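Local coordinates for protein iron transport multicopper oxidase FET3 (Saccharomyces cerevisiae, PDB 1ZPU) that oxidises ferrous to ferric iron with four copper ions and molecular oxygen, supplying the permease FTR1 for high-affinity iron uptake, and also oxidises cuprous ions, at residues Q269-S274 and P285-V290; T369-L374 and V476-P481; I404-T409 and T438-P443. All blocks are in the same frame, centred on the assembly; numbering follows the deposited sequence.

Contact 1: residues Q269-S274 and P285-V290; sequences QLNATS and PTQNYV. With NAG (2-acetamido-2-deoxy-beta-D-glucopyranose), chain L; NAG (2-acetamido-2-deoxy-beta-D-glucopyranose), chain B; MAN (alpha-D-mannopyranose), chain H.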
loop_
_atom_site.group_PDB
_atom_site.type_symbol
_atom_site.label_atom_id
_atom_site.label_comp_id
_atom_site.label_asym_id
_atom_site.label_seq_id
_atom_site.Cartn_x
_atom_site.Cartn_y
_atom_site.Cartn_z
ATOM N N GLN A 269 3.059 23.747 -6.791
ATOM C CA GLN A 269 1.823 24.001 -6.059
ATOM C C GLN A 269 1.693 22.991 -4.933
ATOM O O GLN A 269 1.349 21.838 -5.163
ATOM C CB GLN A 269 0.609 23.950 -6.992
ATOM C CG GLN A 269 0.538 25.127 -7.957
ATOM C CD GLN A 269 0.445 26.483 -7.236
ATOM O OE1 GLN A 269 -0.469 26.714 -6.429
ATOM N NE2 GLN A 269 1.391 27.377 -7.521
ATOM N N LEU A 270 2.009 23.421 -3.718
ATOM C CA LEU A 270 1.988 22.520 -2.578
ATOM C C LEU A 270 0.567 22.171 -2.174
ATOM O O LEU A 270 0.297 21.054 -1.681
ATOM C CB LEU A 270 2.732 23.121 -1.395
ATOM C CG LEU A 270 4.252 23.209 -1.454
ATOM C CD1 LEU A 270 4.770 23.747 -0.123
ATOM C CD2 LEU A 270 4.884 21.858 -1.816
ATOM N N ASN A 271 -0.349 23.112 -2.372
ATOM C CA ASN A 271 -1.739 22.826 -2.043
ATOM C C ASN A 271 -2.704 23.046 -3.190
ATOM O O ASN A 271 -2.603 24.012 -3.895
ATOM C CB ASN A 271 -2.182 23.447 -0.694
ATOM C CG ASN A 271 -1.618 24.815 -0.448
ATOM O OD1 ASN A 271 -1.891 25.727 -1.204
ATOM N ND2 ASN A 271 -0.847 24.977 0.632
ATOM N N ALA A 272 -3.614 22.104 -3.385
ATOM C CA ALA A 272 -4.493 22.079 -4.546
ATOM C C ALA A 272 -5.963 22.201 -4.142
ATOM O O ALA A 272 -6.396 21.598 -3.158
ATOM C CB ALA A 272 -4.278 20.825 -5.318
ATOM N N THR A 273 -6.720 22.992 -4.901
ATOM C CA THR A 273 -8.129 23.255 -4.599
ATOM C C THR A 273 -9.054 22.571 -5.599
ATOM O O THR A 273 -8.890 22.709 -6.814
ATOM C CB THR A 273 -8.482 24.779 -4.628
ATOM O OG1 THR A 273 -7.578 25.540 -3.816
ATOM C CG2 THR A 273 -9.902 25.016 -4.178
ATOM N N SER A 274 -10.035 21.848 -5.071
ATOM C CA SER A 274 -11.154 21.340 -5.854
ATOM C C SER A 274 -12.466 21.922 -5.325
ATOM O O SER A 274 -12.466 22.690 -4.362
ATOM C CB SER A 274 -11.199 19.823 -5.832
ATOM O OG SER A 274 -10.422 19.293 -6.889
ATOM N N PRO A 285 -15.081 28.207 -5.660
ATOM C CA PRO A 285 -14.329 28.483 -4.436
ATOM C C PRO A 285 -12.845 28.742 -4.665
ATOM O O PRO A 285 -12.219 28.099 -5.504
ATOM C CB PRO A 285 -14.529 27.218 -3.595
ATOM C CG PRO A 285 -15.064 26.179 -4.536
ATOM C CD PRO A 285 -15.776 26.911 -5.614
ATOM N N THR A 286 -12.315 29.715 -3.929
ATOM C CA THR A 286 -10.881 29.958 -3.841
ATOM C C THR A 286 -10.260 28.967 -2.849
ATOM O O THR A 286 -10.980 28.215 -2.203
ATOM C CB THR A 286 -10.644 31.365 -3.322
ATOM O OG1 THR A 286 -11.461 31.579 -2.160
ATOM C CG2 THR A 286 -11.005 32.387 -4.393
ATOM N N GLN A 287 -8.934 28.973 -2.715
ATOM C CA GLN A 287 -8.258 28.119 -1.740
ATOM C C GLN A 287 -8.722 28.418 -0.330
ATOM O O GLN A 287 -8.877 29.580 0.047
ATOM C CB GLN A 287 -6.761 28.322 -1.782
ATOM C CG GLN A 287 -6.083 27.665 -0.613
ATOM C CD GLN A 287 -4.587 27.804 -0.616
ATOM O OE1 GLN A 287 -4.007 28.473 -1.473
ATOM N NE2 GLN A 287 -3.942 27.173 0.367
ATOM N N ASN A 288 -8.950 27.368 0.445
ATOM C CA ASN A 288 -9.240 27.525 1.852
ATOM C C ASN A 288 -7.963 27.474 2.687
ATOM O O ASN A 288 -7.316 26.427 2.813
ATOM C CB ASN A 288 -10.237 26.463 2.320
ATOM C CG ASN A 288 -10.652 26.653 3.779
ATOM O OD1 ASN A 288 -10.511 25.744 4.597
ATOM N ND2 ASN A 288 -11.165 27.836 4.103
ATOM N N TYR A 289 -7.596 28.622 3.238
ATOM C CA TYR A 289 -6.423 28.739 4.085
ATOM C C TYR A 289 -6.693 28.134 5.432
ATOM O O TYR A 289 -7.730 28.359 6.027
ATOM C CB TYR A 289 -6.016 30.198 4.222
ATOM C CG TYR A 289 -5.421 30.695 2.948
ATOM C CD1 TYR A 289 -5.898 31.840 2.314
ATOM C CD2 TYR A 289 -4.394 29.986 2.345
ATOM C CE1 TYR A 289 -5.329 32.273 1.111
ATOM C CE2 TYR A 289 -3.830 30.401 1.171
ATOM C CZ TYR A 289 -4.291 31.532 0.546
ATOM O OH TYR A 289 -3.686 31.889 -0.636
ATOM N N VAL A 290 -5.755 27.350 5.914
ATOM C CA VAL A 290 -5.934 26.683 7.180
ATOM C C VAL A 290 -4.845 27.178 8.135
ATOM O O VAL A 290 -3.715 27.473 7.723
ATOM C CB VAL A 290 -5.961 25.152 6.981
ATOM C CG1 VAL A 290 -4.709 24.498 7.509
ATOM C CG2 VAL A 290 -7.193 24.560 7.608
HETATM C C1 NAG L . -1.010 26.266 1.321
HETATM C C2 NAG L . -0.710 27.748 1.132
HETATM C C3 NAG L . -0.155 28.436 2.387
HETATM C C4 NAG L . -1.088 28.265 3.564
HETATM C C5 NAG L . -1.252 26.754 3.721
HETATM C C6 NAG L . -2.201 26.426 4.870
HETATM C C7 NAG L . 0.028 28.855 -0.912
HETATM C C8 NAG L . -1.366 29.316 -1.231
HETATM N N2 NAG L . 0.206 27.921 0.035
HETATM O O3 NAG L . -0.025 29.825 2.192
HETATM O O4 NAG L . -0.486 28.904 4.675
HETATM O O5 NAG L . -1.757 26.139 2.523
HETATM O O6 NAG L . -3.506 26.818 4.512
HETATM O O7 NAG L . 0.963 29.359 -1.535
HETATM C C1 NAG B . -1.346 29.777 5.464
HETATM C C2 NAG B . -0.927 29.662 6.935
HETATM C C3 NAG B . -1.674 30.610 7.892
HETATM C C4 NAG B . -1.797 32.045 7.372
HETATM C C5 NAG B . -2.139 32.024 5.868
HETATM C C6 NAG B . -2.083 33.430 5.275
HETATM C C7 NAG B . -0.038 27.577 7.819
HETATM C C8 NAG B . -0.333 26.257 8.470
HETATM N N2 NAG B . -1.077 28.300 7.407
HETATM O O3 NAG B . -1.041 30.608 9.160
HETATM O O4 NAG B . -2.808 32.718 8.115
HETATM O O5 NAG B . -1.299 31.148 5.102
HETATM O O6 NAG B . -1.561 33.378 3.963
HETATM O O7 NAG B . 1.124 27.947 7.686
HETATM C C1 MAN H . 2.955 24.625 -12.739
HETATM C C2 MAN H . 2.278 24.181 -11.448
HETATM C C3 MAN H . 3.224 23.366 -10.577
HETATM C C4 MAN H . 3.881 22.270 -11.402
HETATM C C5 MAN H . 4.576 22.859 -12.610
HETATM C C6 MAN H . 5.156 21.741 -13.456
HETATM O O2 MAN H . 1.186 23.363 -11.768
HETATM O O3 MAN H . 2.513 22.768 -9.516
HETATM O O4 MAN H . 4.816 21.577 -10.621
HETATM O O5 MAN H . 3.618 23.550 -13.380
HETATM O O6 MAN H . 5.657 22.322 -14.638
#

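Contact 2: residues T369-L374 and V476-P481; sequences THTFIL and VLVEDP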
loop_
_atom_site.group_PDB
_atom_site.type_symbol
_atom_site.label_atom_id
_atom_site.label_comp_id
_atom_site.label_asym_id
_atom_site.label_seq_id
_atom_site.Cartn_x
_atom_site.Cartn_y
_atom_site.Cartn_z
ATOM N N THR A 369 16.754 -12.263 1.425
ATOM C CA THR A 369 15.374 -12.245 1.039
ATOM C C THR A 369 14.547 -11.743 2.228
ATOM O O THR A 369 13.389 -11.345 2.082
ATOM C CB THR A 369 15.013 -13.666 0.613
ATOM O OG1 THR A 369 14.148 -13.633 -0.523
ATOM C CG2 THR A 369 14.438 -14.469 1.764
ATOM N N HIS A 370 15.203 -11.721 3.390
ATOM C CA HIS A 370 14.612 -11.381 4.689
ATOM C C HIS A 370 13.314 -12.117 4.980
ATOM O O HIS A 370 12.267 -11.483 5.186
ATOM C CB HIS A 370 14.405 -9.880 4.866
ATOM C CG HIS A 370 14.852 -9.380 6.202
ATOM N ND1 HIS A 370 15.099 -8.048 6.457
ATOM C CD2 HIS A 370 15.140 -10.045 7.347
ATOM C CE1 HIS A 370 15.500 -7.912 7.709
ATOM N NE2 HIS A 370 15.538 -9.110 8.269
ATOM N N THR A 371 13.395 -13.449 5.000
ATOM C CA THR A 371 12.220 -14.280 5.222
ATOM C C THR A 371 12.126 -14.753 6.662
ATOM O O THR A 371 13.114 -15.179 7.246
ATOM C CB THR A 371 12.150 -15.470 4.238
ATOM O OG1 THR A 371 11.668 -15.006 2.971
ATOM C CG2 THR A 371 11.198 -16.528 4.726
ATOM N N PHE A 372 10.930 -14.644 7.227
ATOM C CA PHE A 372 10.627 -15.191 8.543
ATOM C C PHE A 372 9.539 -16.240 8.422
ATOM O O PHE A 372 8.623 -16.099 7.601
ATOM C CB PHE A 372 10.145 -14.098 9.482
ATOM C CG PHE A 372 11.160 -13.041 9.739
ATOM C CD1 PHE A 372 11.372 -12.020 8.806
ATOM C CD2 PHE A 372 11.903 -13.051 10.913
ATOM C CE1 PHE A 372 12.315 -11.032 9.041
ATOM C CE2 PHE A 372 12.840 -12.070 11.164
ATOM C CZ PHE A 372 13.051 -11.054 10.225
ATOM N N ILE A 373 9.632 -17.290 9.232
ATOM C CA ILE A 373 8.586 -18.305 9.266
ATOM C C ILE A 373 7.717 -18.145 10.508
ATOM O O ILE A 373 8.223 -18.056 11.623
ATOM C CB ILE A 373 9.153 -19.730 9.162
ATOM C CG1 ILE A 373 10.037 -19.832 7.919
ATOM C CG2 ILE A 373 8.017 -20.752 9.105
ATOM C CD1 ILE A 373 10.698 -21.174 7.752
ATOM N N LEU A 374 6.407 -18.097 10.294
ATOM C CA LEU A 374 5.464 -17.940 11.389
ATOM C C LEU A 374 4.752 -19.257 11.674
ATOM O O LEU A 374 4.386 -19.968 10.745
ATOM C CB LEU A 374 4.444 -16.850 11.062
ATOM C CG LEU A 374 4.909 -15.508 10.480
ATOM C CD1 LEU A 374 3.687 -14.669 10.147
ATOM C CD2 LEU A 374 5.853 -14.750 11.406
ATOM N N VAL A 476 9.833 -10.711 4.008
ATOM C CA VAL A 476 8.853 -11.720 3.629
ATOM C C VAL A 476 8.441 -12.597 4.812
ATOM O O VAL A 476 9.288 -13.165 5.512
ATOM C CB VAL A 476 9.380 -12.601 2.475
ATOM C CG1 VAL A 476 8.358 -13.658 2.089
ATOM C CG2 VAL A 476 9.752 -11.747 1.281
ATOM N N LEU A 477 7.134 -12.700 5.026
ATOM C CA LEU A 477 6.575 -13.548 6.074
ATOM C C LEU A 477 5.956 -14.813 5.489
ATOM O O LEU A 477 5.059 -14.736 4.659
ATOM C CB LEU A 477 5.519 -12.779 6.864
ATOM C CG LEU A 477 5.986 -11.543 7.632
ATOM C CD1 LEU A 477 4.831 -10.963 8.402
ATOM C CD2 LEU A 477 7.131 -11.848 8.589
ATOM N N VAL A 478 6.433 -15.973 5.915
ATOM C CA VAL A 478 5.846 -17.233 5.489
ATOM C C VAL A 478 5.054 -17.797 6.667
ATOM O O VAL A 478 5.630 -18.255 7.663
ATOM C CB VAL A 478 6.932 -18.232 5.011
ATOM C CG1 VAL A 478 6.313 -19.554 4.608
ATOM C CG2 VAL A 478 7.700 -17.653 3.854
ATOM N N GLU A 479 3.732 -17.739 6.550
ATOM C CA GLU A 479 2.818 -18.198 7.587
ATOM C C GLU A 479 2.536 -19.694 7.450
ATOM O O GLU A 479 2.128 -20.146 6.383
ATOM C CB GLU A 479 1.527 -17.426 7.452
ATOM C CG GLU A 479 0.836 -17.112 8.745
ATOM C CD GLU A 479 0.061 -15.810 8.650
ATOM O OE1 GLU A 479 0.671 -14.793 8.243
ATOM O OE2 GLU A 479 -1.148 -15.803 8.975
ATOM N N ASP A 480 2.708 -20.439 8.543
ATOM C CA ASP A 480 2.820 -21.910 8.518
ATOM C C ASP A 480 2.781 -22.543 7.123
ATOM O O ASP A 480 1.712 -22.865 6.602
ATOM C CB ASP A 480 1.852 -22.612 9.500
ATOM C CG ASP A 480 0.403 -22.474 9.101
ATOM O OD1 ASP A 480 0.059 -21.478 8.431
ATOM O OD2 ASP A 480 -0.397 -23.362 9.465
ATOM N N PRO A 481 3.967 -22.710 6.512
ATOM C CA PRO A 481 4.106 -23.316 5.194
ATOM C C PRO A 481 3.425 -24.674 5.103
ATOM O O PRO A 481 3.008 -25.067 4.017
ATOM C CB PRO A 481 5.622 -23.478 5.032
ATOM C CG PRO A 481 6.193 -23.302 6.407
ATOM C CD PRO A 481 5.277 -22.337 7.072
#

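Contact 3: residues I404-T409 and T438-P443; sequences IQRDRT and TLYVRP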
loop_
_atom_site.group_PDB
_atom_site.type_symbol
_atom_site.label_atom_id
_atom_site.label_comp_id
_atom_site.label_asym_id
_atom_site.label_seq_id
_atom_site.Cartn_x
_atom_site.Cartn_y
_atom_site.Cartn_z
ATOM N N ILE A 404 -0.420 -1.137 18.487
ATOM C CA ILE A 404 -0.363 -1.026 19.951
ATOM C C ILE A 404 0.572 0.081 20.464
ATOM O O ILE A 404 0.401 0.574 21.584
ATOM C CB ILE A 404 -0.061 -2.377 20.627
ATOM C CG1 ILE A 404 1.364 -2.821 20.332
ATOM C CG2 ILE A 404 -1.051 -3.438 20.161
ATOM C CD1 ILE A 404 1.865 -3.827 21.304
ATOM N N GLN A 405 1.560 0.459 19.651
ATOM C CA GLN A 405 2.366 1.668 19.894
ATOM C C GLN A 405 2.820 2.306 18.591
ATOM O O GLN A 405 3.213 1.613 17.654
ATOM C CB GLN A 405 3.591 1.400 20.786
ATOM C CG GLN A 405 4.542 2.608 20.873
ATOM C CD GLN A 405 5.519 2.559 22.038
ATOM O OE1 GLN A 405 5.125 2.432 23.204
ATOM N NE2 GLN A 405 6.803 2.696 21.728
ATOM N N ARG A 406 2.748 3.632 18.544
ATOM C CA ARG A 406 3.314 4.405 17.459
ATOM C C ARG A 406 3.824 5.729 18.017
ATOM O O ARG A 406 3.071 6.701 18.134
ATOM C CB ARG A 406 2.276 4.654 16.372
ATOM C CG ARG A 406 2.858 5.430 15.208
ATOM C CD ARG A 406 1.966 6.574 14.851
ATOM N NE ARG A 406 1.361 6.312 13.571
ATOM C CZ ARG A 406 0.124 6.637 13.232
ATOM N NH1 ARG A 406 -0.672 7.249 14.101
ATOM N NH2 ARG A 406 -0.312 6.332 12.001
ATOM N N ASP A 407 5.111 5.762 18.345
ATOM C CA ASP A 407 5.698 6.865 19.107
ATOM C C ASP A 407 5.674 8.205 18.338
ATOM O O ASP A 407 5.443 8.229 17.124
ATOM C CB ASP A 407 7.116 6.471 19.562
ATOM C CG ASP A 407 7.543 7.151 20.860
ATOM O OD1 ASP A 407 6.809 8.009 21.393
ATOM O OD2 ASP A 407 8.644 6.822 21.355
ATOM N N ARG A 408 5.899 9.302 19.064
ATOM C CA ARG A 408 5.877 10.674 18.537
ATOM C C ARG A 408 7.020 10.948 17.564
ATOM O O ARG A 408 7.953 10.152 17.458
ATOM C CB ARG A 408 5.971 11.682 19.689
ATOM C CG ARG A 408 7.352 11.748 20.364
ATOM C CD ARG A 408 7.373 12.744 21.501
ATOM N NE ARG A 408 8.660 12.808 22.196
ATOM C CZ ARG A 408 9.689 13.580 21.842
ATOM N NH1 ARG A 408 9.625 14.354 20.771
ATOM N NH2 ARG A 408 10.806 13.570 22.558
ATOM N N THR A 409 6.957 12.085 16.875
ATOM C CA THR A 409 8.058 12.507 16.019
ATOM C C THR A 409 9.262 12.910 16.852
ATOM O O THR A 409 9.124 13.608 17.856
ATOM C CB THR A 409 7.641 13.638 15.046
ATOM O OG1 THR A 409 6.845 13.077 13.987
ATOM C CG2 THR A 409 8.860 14.333 14.429
ATOM N N THR A 438 -2.142 -0.458 6.860
ATOM C CA THR A 438 -1.077 0.448 6.475
ATOM C C THR A 438 -0.956 1.516 7.551
ATOM O O THR A 438 -1.939 2.135 7.930
ATOM C CB THR A 438 -1.354 1.049 5.072
ATOM O OG1 THR A 438 -1.657 -0.017 4.151
ATOM C CG2 THR A 438 -0.168 1.858 4.558
ATOM N N LEU A 439 0.272 1.707 8.030
ATOM C CA LEU A 439 0.563 2.514 9.201
ATOM C C LEU A 439 1.899 3.207 9.012
ATOM O O LEU A 439 2.840 2.587 8.564
ATOM C CB LEU A 439 0.634 1.613 10.438
ATOM C CG LEU A 439 0.944 2.242 11.798
ATOM C CD1 LEU A 439 -0.320 2.812 12.456
ATOM C CD2 LEU A 439 1.641 1.237 12.713
ATOM N N TYR A 440 1.980 4.488 9.363
ATOM C CA TYR A 440 3.231 5.226 9.271
ATOM C C TYR A 440 4.016 5.258 10.593
ATOM O O TYR A 440 3.427 5.379 11.666
ATOM C CB TYR A 440 2.997 6.658 8.747
ATOM C CG TYR A 440 2.219 7.619 9.651
ATOM C CD1 TYR A 440 2.838 8.255 10.723
ATOM C CD2 TYR A 440 0.888 7.918 9.405
ATOM C CE1 TYR A 440 2.142 9.141 11.545
ATOM C CE2 TYR A 440 0.190 8.802 10.195
ATOM C CZ TYR A 440 0.818 9.414 11.274
ATOM O OH TYR A 440 0.138 10.306 12.086
ATOM N N VAL A 441 5.342 5.131 10.498
ATOM C CA VAL A 441 6.244 5.572 11.561
ATOM C C VAL A 441 6.557 7.032 11.355
ATOM O O VAL A 441 6.747 7.481 10.214
ATOM C CB VAL A 441 7.636 4.929 11.519
ATOM C CG1 VAL A 441 7.926 4.177 12.803
ATOM C CG2 VAL A 441 7.857 4.115 10.253
ATOM N N ARG A 442 6.661 7.759 12.461
ATOM C CA ARG A 442 7.072 9.142 12.410
ATOM C C ARG A 442 8.593 9.217 12.266
ATOM O O ARG A 442 9.292 8.230 12.515
ATOM C CB ARG A 442 6.547 9.899 13.637
ATOM C CG ARG A 442 5.038 10.115 13.583
ATOM C CD ARG A 442 4.487 10.762 14.836
ATOM N NE ARG A 442 3.029 10.878 14.779
ATOM C CZ ARG A 442 2.174 10.185 15.532
ATOM N NH1 ARG A 442 2.607 9.309 16.429
ATOM N NH2 ARG A 442 0.869 10.373 15.384
ATOM N N PRO A 443 9.110 10.375 11.814
ATOM C CA PRO A 443 10.556 10.572 11.716
ATOM C C PRO A 443 11.324 10.137 12.964
ATOM O O PRO A 443 11.011 10.570 14.084
ATOM C CB PRO A 443 10.679 12.082 11.517
ATOM C CG PRO A 443 9.463 12.416 10.745
ATOM C CD PRO A 443 8.379 11.565 11.337
#

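Contact 1: residues Q269-S274 and P285-V290
Pro285 opens the second segment beside Thr273 and Ser274 of strand 271-277: its backbone O comes to 4.1 Å from CG2 of Thr273, and its ring CG lies near Ser274 O. Thr286 turns its side chain away and offers only its carbonyl to the same methyl. Gln287 then runs across Thr273 at about a right angle, with CA 3.4 Å from Thr273 OG1. Its CG is anti to the backbone N (chi1 169°), and the extended chain beyond it brings the amide to the glycosylated Asn271, where NE2 lies 3.0 Å from OD1 of that residue; the two amide planes are 56° apart. Asn271 ND2 is bonded covalently to C1 of the first N-acetylglucosamine. Tyr289 lies beside this sugar. Val290 takes both sugars by its backbone: its N donates to O6 of the first at 2.7 Å, almost straight at 174°, and its O accepts from N2 of the second at 2.8 Å. The chitobiose core is therefore held by one covalent link and by backbone hydrogen bonds from the loop, which probably limits the swing of these first two sugars against the protein surface.

Contact 2: residues T369-L374 and V476-P481
Strands 371-374 and 474-479 run parallel at one border of a mixed sheet in the third plastocyanin-like domain, pairing Thr371 with Val476 through to Leu374 with Glu479. The axes of 371-374 and 476-479 approach to 4.7 Å, 24° from parallel. The backbone ladder alternates: Val476 N donates to His370 O, Phe372 N to Val476 O, Val478 N to Phe372 O, and Leu374 N to Val478 O, the last at 2.7 Å. A weak bond from Asp480 N to Leu374 O, bent to 127°, closes the ladder just where Asp480 takes the N-cap position of helix 481-486.

On one face, Thr371 lays OG1 3.4 Å from Val476 CB and its CG2 3.8 Å from Val478 CG2. Farther along, the Ile373 side chain crosses that of Pro481 at about a right angle, and its CG2, anti to the backbone N, lies 3.8 Å from Pro481 CD. The other face carries Phe372, whose CB sits 3.9 Å from Leu477 CD2, and Leu374, whose CD1 reaches the carboxylate of Glu479, 3.6 Å from OE1. That carboxylate is spoken for: OE1 accepts from His399 NE2 and OE2 from Asn455 N. Ile318 and Phe451 of the facing sheet pack against this side. Such a parallel pair at the border of a sheet, with a second sheet packed on one face, belongs to the cupredoxin-like beta sandwich of multicopper oxidases.

Contact 3: residues I404-T409 and T438-P443
Arg406 NE donates to Tyr440 O at 3.0 Å, with the acceptor in the guanidinium plane and the donor in the carbonyl plane, while NH1 and NH2 of Arg406 make salt bridges to Asp298 and Asp299. The guanidinium also lies flat on the Tyr440 ring, planes 17° apart and CZ 3.6 Å from the ring centroid, a cation-pi stack; NH2 sits over the rim near CE2. Leu439 CD1 comes over the opposite face, 3.5 Å from NH2. Arg406 CG is anti to the backbone N (chi1 -178°), and the bends at chi2 and chi3 let the guanidinium settle on the ring. An alanine here would probably leave the Tyr440 ring face and Tyr440 O without their Arg406 partner and Asp299 short of a positive mate, though Asp298 would keep Arg442.

Arg442 crosses Arg406 at about a right angle, its guanidinium face against Arg406 CD. Its NH1 donates to Asp407 O at 3.1 Å from well above the carbonyl plane. Its NH2 stands 3.7 Å from Arg406 NH1, a like-charge approach probably eased by Asp298, which bridges both arginines. Thr409 OG1 rests on the Arg442 chain, 3.2 Å from CB. Around this, strand 438-441 bonds to strand 392-396, strand 401-406 pairs with strand 446-452, with a classic beta bulge where Ile404 and Gln405 both face Val448, and Tyr229 meets the Tyr440 ring edge-to-face.

How the contacts relate
Contact 1 comes first along the chain; its strand 271-277 belongs to the second plastocyanin-like domain. Contacts 2 and 3 both lie in the third, contact 3 nested inside the loop that contact 2 closes. They reach the same five-stranded sheet, strand 371-374 at one border and strand 438-441 at the other, and their centres are about 24 Å apart. Contact 3 also draws on strand 401-406 of the facing sheet. Contact 1 is about 45 Å from contact 2 and about 28 Å from contact 3, centre to centre, and lies across the chain's centre from contact 2. Contact 3 approaches the type 1 copper ligand His392, whereas contact 1 serves a surface glycan away from the copper sites.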